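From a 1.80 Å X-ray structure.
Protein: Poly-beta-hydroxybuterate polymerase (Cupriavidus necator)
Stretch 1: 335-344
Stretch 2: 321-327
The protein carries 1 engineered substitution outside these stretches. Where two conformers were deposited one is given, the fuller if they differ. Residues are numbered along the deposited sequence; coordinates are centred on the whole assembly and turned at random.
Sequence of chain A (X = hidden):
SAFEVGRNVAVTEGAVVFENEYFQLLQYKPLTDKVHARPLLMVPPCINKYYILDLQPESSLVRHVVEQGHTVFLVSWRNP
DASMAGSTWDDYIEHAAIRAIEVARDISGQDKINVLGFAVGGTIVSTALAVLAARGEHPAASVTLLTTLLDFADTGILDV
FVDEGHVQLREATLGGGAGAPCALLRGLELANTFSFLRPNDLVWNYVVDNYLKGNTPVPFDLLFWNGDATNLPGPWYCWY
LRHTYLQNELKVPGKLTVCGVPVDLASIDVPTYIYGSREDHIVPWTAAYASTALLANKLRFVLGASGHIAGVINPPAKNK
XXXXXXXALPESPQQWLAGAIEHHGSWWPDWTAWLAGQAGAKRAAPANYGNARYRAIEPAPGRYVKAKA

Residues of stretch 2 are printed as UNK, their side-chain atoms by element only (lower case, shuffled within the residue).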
# COMPACT_ATOMS: atom_id res chain seq x y z
N GLN A 335 -7.15 3.41 14.29
CA GLN A 335 -7.43 3.44 15.72
C GLN A 335 -8.82 2.90 16.01
O GLN A 335 -9.03 2.20 17.01
CB GLN A 335 -7.29 4.86 16.27
CG GLN A 335 -5.87 5.37 16.41
CD GLN A 335 -5.27 5.08 17.77
OE1 GLN A 335 -4.95 6.00 18.52
NE2 GLN A 335 -5.09 3.80 18.08
N TRP A 336 -9.79 3.23 15.16
CA TRP A 336 -11.14 2.70 15.34
C TRP A 336 -11.14 1.18 15.28
O TRP A 336 -11.68 0.50 16.16
CB TRP A 336 -12.09 3.27 14.28
CG TRP A 336 -13.51 2.80 14.48
CD1 TRP A 336 -14.47 3.40 15.24
CD2 TRP A 336 -14.12 1.62 13.92
NE1 TRP A 336 -15.63 2.68 15.20
CE2 TRP A 336 -15.45 1.58 14.40
CE3 TRP A 336 -13.68 0.60 13.07
CZ2 TRP A 336 -16.35 0.56 14.05
CZ3 TRP A 336 -14.56 -0.42 12.73
CH2 TRP A 336 -15.89 -0.43 13.21
N LEU A 337 -10.51 0.64 14.24
CA LEU A 337 -10.47 -0.81 14.07
C LEU A 337 -9.71 -1.50 15.20
O LEU A 337 -10.09 -2.59 15.63
CB LEU A 337 -9.87 -1.14 12.71
CG LEU A 337 -9.93 -2.60 12.28
CD1 LEU A 337 -11.34 -3.14 12.38
CD2 LEU A 337 -9.41 -2.68 10.85
N ALA A 338 -8.65 -0.86 15.72
CA ALA A 338 -7.87 -1.48 16.79
C ALA A 338 -8.72 -1.73 18.04
O ALA A 338 -8.51 -2.72 18.75
CB ALA A 338 -6.65 -0.62 17.13
N GLY A 339 -9.66 -0.83 18.33
CA GLY A 339 -10.52 -1.00 19.49
C GLY A 339 -11.84 -1.68 19.19
O GLY A 339 -12.62 -1.94 20.12
N ALA A 340 -12.09 -1.99 17.93
CA ALA A 340 -13.36 -2.59 17.52
C ALA A 340 -13.47 -4.06 17.93
O ALA A 340 -12.47 -4.78 18.03
CB ALA A 340 -13.53 -2.47 16.00
N ILE A 341 -14.70 -4.49 18.19
CA ILE A 341 -15.01 -5.88 18.49
C ILE A 341 -15.65 -6.50 17.25
O ILE A 341 -16.54 -5.89 16.64
CB ILE A 341 -15.96 -6.00 19.70
CG1 ILE A 341 -15.50 -5.10 20.84
CG2 ILE A 341 -16.02 -7.45 20.17
CD1 ILE A 341 -14.19 -5.51 21.45
N GLU A 342 -15.21 -7.70 16.89
CA GLU A 342 -15.81 -8.41 15.77
C GLU A 342 -16.96 -9.29 16.25
O GLU A 342 -16.81 -10.05 17.21
CB GLU A 342 -14.75 -9.27 15.06
CG GLU A 342 -15.22 -9.79 13.72
CD GLU A 342 -14.18 -10.61 12.99
OE1 GLU A 342 -13.05 -10.77 13.51
OE2 GLU A 342 -14.49 -11.08 11.88
N HIS A 343 -18.10 -9.20 15.57
CA HIS A 343 -19.28 -9.99 15.91
C HIS A 343 -19.62 -10.92 14.76
O HIS A 343 -19.45 -10.57 13.59
CB HIS A 343 -20.48 -9.09 16.20
CG HIS A 343 -20.21 -8.01 17.19
ND1 HIS A 343 -20.21 -8.21 18.55
CD2 HIS A 343 -19.92 -6.70 17.01
CE1 HIS A 343 -19.93 -7.08 19.17
NE2 HIS A 343 -19.75 -6.15 18.25
N HIS A 344 -20.15 -12.08 15.09
CA HIS A 344 -20.50 -13.03 14.04
C HIS A 344 -21.72 -12.54 13.25
O HIS A 344 -22.64 -11.92 13.80
CB HIS A 344 -20.78 -14.41 14.65
CG HIS A 344 -21.09 -15.46 13.62
ND1 HIS A 344 -20.15 -15.92 12.73
CD2 HIS A 344 -22.23 -16.13 13.35
CE1 HIS A 344 -20.70 -16.83 11.95
NE2 HIS A 344 -21.96 -16.98 12.30
N UNK A 321 -20.53 -14.33 7.39
CA UNK A 321 -19.59 -13.22 7.53
C UNK A 321 -19.56 -12.68 8.96
O UNK A 321 -19.84 -13.42 9.91
n UNK A 321 -18.02 -12.90 2.57
c UNK A 321 -19.23 -12.74 2.03
c UNK A 321 -20.03 -11.55 4.04
c UNK A 321 -20.13 -12.63 5.09
n UNK A 321 -20.19 -12.11 2.70
c UNK A 321 -19.89 -12.11 6.53
n UNK A 321 -19.48 -13.23 0.83
N UNK A 322 -19.22 -11.41 9.11
CA UNK A 322 -19.07 -10.79 10.42
C UNK A 322 -19.14 -9.28 10.24
O UNK A 322 -19.25 -8.77 9.12
o UNK A 322 -16.64 -10.86 10.28
c UNK A 322 -17.76 -11.23 11.08
N UNK A 323 -19.06 -8.55 11.36
CA UNK A 323 -19.02 -7.09 11.33
C UNK A 323 -18.39 -6.60 12.63
O UNK A 323 -18.36 -7.31 13.64
n UNK A 323 -21.99 -8.01 12.44
c UNK A 323 -22.75 -7.98 13.53
c UNK A 323 -21.76 -6.03 13.33
c UNK A 323 -21.36 -6.80 12.29
n UNK A 323 -22.62 -6.79 14.09
c UNK A 323 -20.43 -6.50 11.15
N UNK A 324 -17.86 -5.38 12.58
CA UNK A 324 -17.17 -4.78 13.73
C UNK A 324 -17.95 -3.59 14.27
O UNK A 324 -18.51 -2.80 13.50
c UNK A 324 -15.24 -5.99 10.59
c UNK A 324 -14.57 -6.03 11.82
c UNK A 324 -14.75 -5.35 13.06
c UNK A 324 -13.05 -7.76 10.96
c UNK A 324 -13.48 -6.92 11.98
n UNK A 324 -13.01 -6.76 13.26
c UNK A 324 -14.81 -6.82 9.57
c UNK A 324 -15.76 -4.29 13.36
c UNK A 324 -13.77 -5.82 13.91
c UNK A 324 -13.72 -7.70 9.76
N UNK A 325 -17.93 -3.41 15.60
CA UNK A 325 -18.50 -2.22 16.22
C UNK A 325 -17.47 -1.61 17.17
O UNK A 325 -16.61 -2.30 17.72
c UNK A 325 -20.88 -3.12 16.10
o UNK A 325 -19.51 -3.42 18.10
c UNK A 325 -19.79 -2.52 17.01
N UNK A 326 -17.59 -0.29 17.34
CA UNK A 326 -16.80 0.44 18.33
C UNK A 326 -17.50 1.77 18.56
O UNK A 326 -17.69 2.54 17.61
c UNK A 326 -15.36 0.65 17.84
n UNK A 326 -13.18 1.48 18.53
o UNK A 326 -14.90 1.72 19.96
c UNK A 326 -14.46 1.34 18.87
N UNK A 327 -17.90 2.03 19.81
CA UNK A 327 -18.62 3.26 20.13
C UNK A 327 -17.71 4.48 20.13
O UNK A 327 -18.20 5.60 19.92
o UNK A 327 -20.78 1.61 20.37
c UNK A 327 -20.53 2.22 21.43
c UNK A 327 -19.32 3.14 21.48
o UNK A 327 -21.23 2.11 22.46
O HOH W 1 -10.63 2.64 19.36

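Position 321 has seven side-chain atoms: three carbons in a row, a nitrogen, then a carbon carrying two more nitrogens. The side chain reaches nothing on stretch 1. This guanidinium chain is arginine. The CA-to-CB bond of Arg321 points away from stretch 1. Arg321 O lies 3.8 Å from His344 ND1.

Position 322 has one carbon and one oxygen. The oxygen sits 2.7 Å from Glu342 OE2. Two such atoms make serine. Ser322 OG donates a hydrogen bond to that carboxylate oxygen. Chi1 is p.

Position 323 has one carbon and a five-membered ring of three carbons and two nitrogens. His343 CB packs over one face of the ring. The residue is histidine. His323 pairs with His343 through two backbone hydrogen bonds: His323 N to His343 O, 3.0 Å, and His343 N to His323 O, 2.7 Å. The two rings meet obliquely, with planes at 36°.

Position 324 has ten side-chain atoms: one carbon, then fused five- and six-membered rings holding eight carbons and one nitrogen. Leu337 CD1 and Glu342 CB cover opposite faces of the five-membered ring, at 4.0 and 3.9 Å from its centroid. Ala340 CB and Trp336 CH2 each lie 3.9 Å from the CB of 324. This is tryptophan.

Position 325 has one carbon carrying an oxygen and a carbon. The oxygen is 2.7 Å from His343 NE2. The branch identifies threonine. Thr325 OG1 and His343 NE2 share a hydrogen bond. The backbone pairs with Ile341: Thr325 N to Ile341 O, 3.0 Å, and Ile341 N to Thr325 O, 2.9 Å.

Position 326 has two carbons, the second carrying one oxygen and one nitrogen. The nitrogen is 3.0 Å from Trp336 O. The amide is asparagine. Asn326 ND2 donates to that carbonyl, and water 1 links ND2 to Gln335 O. Trp336 NE1 donates to Asn326 O at 3.2 Å, while Asn326 CB lies over the Trp336 ring.

Position 327 has two carbons, the second carrying two oxygens. It touches nothing on stretch 1. The atoms fit a carboxylate, and the residue is aspartate. The CA-to-CB bond of Asp327 points away.

The contact is an antiparallel strand pair with a helix beside it. Backbone hydrogen bonds hold the register. Glu342 and Trp324 share one face, while Ile341, Thr325, His343 and His323 line the other. Trp324 joins strand to helix by apolar packing, and Asn326 does so by hydrogen bonds. Together the stretches bury 737 Å².

Stretch 2 321-327: RSHWTND
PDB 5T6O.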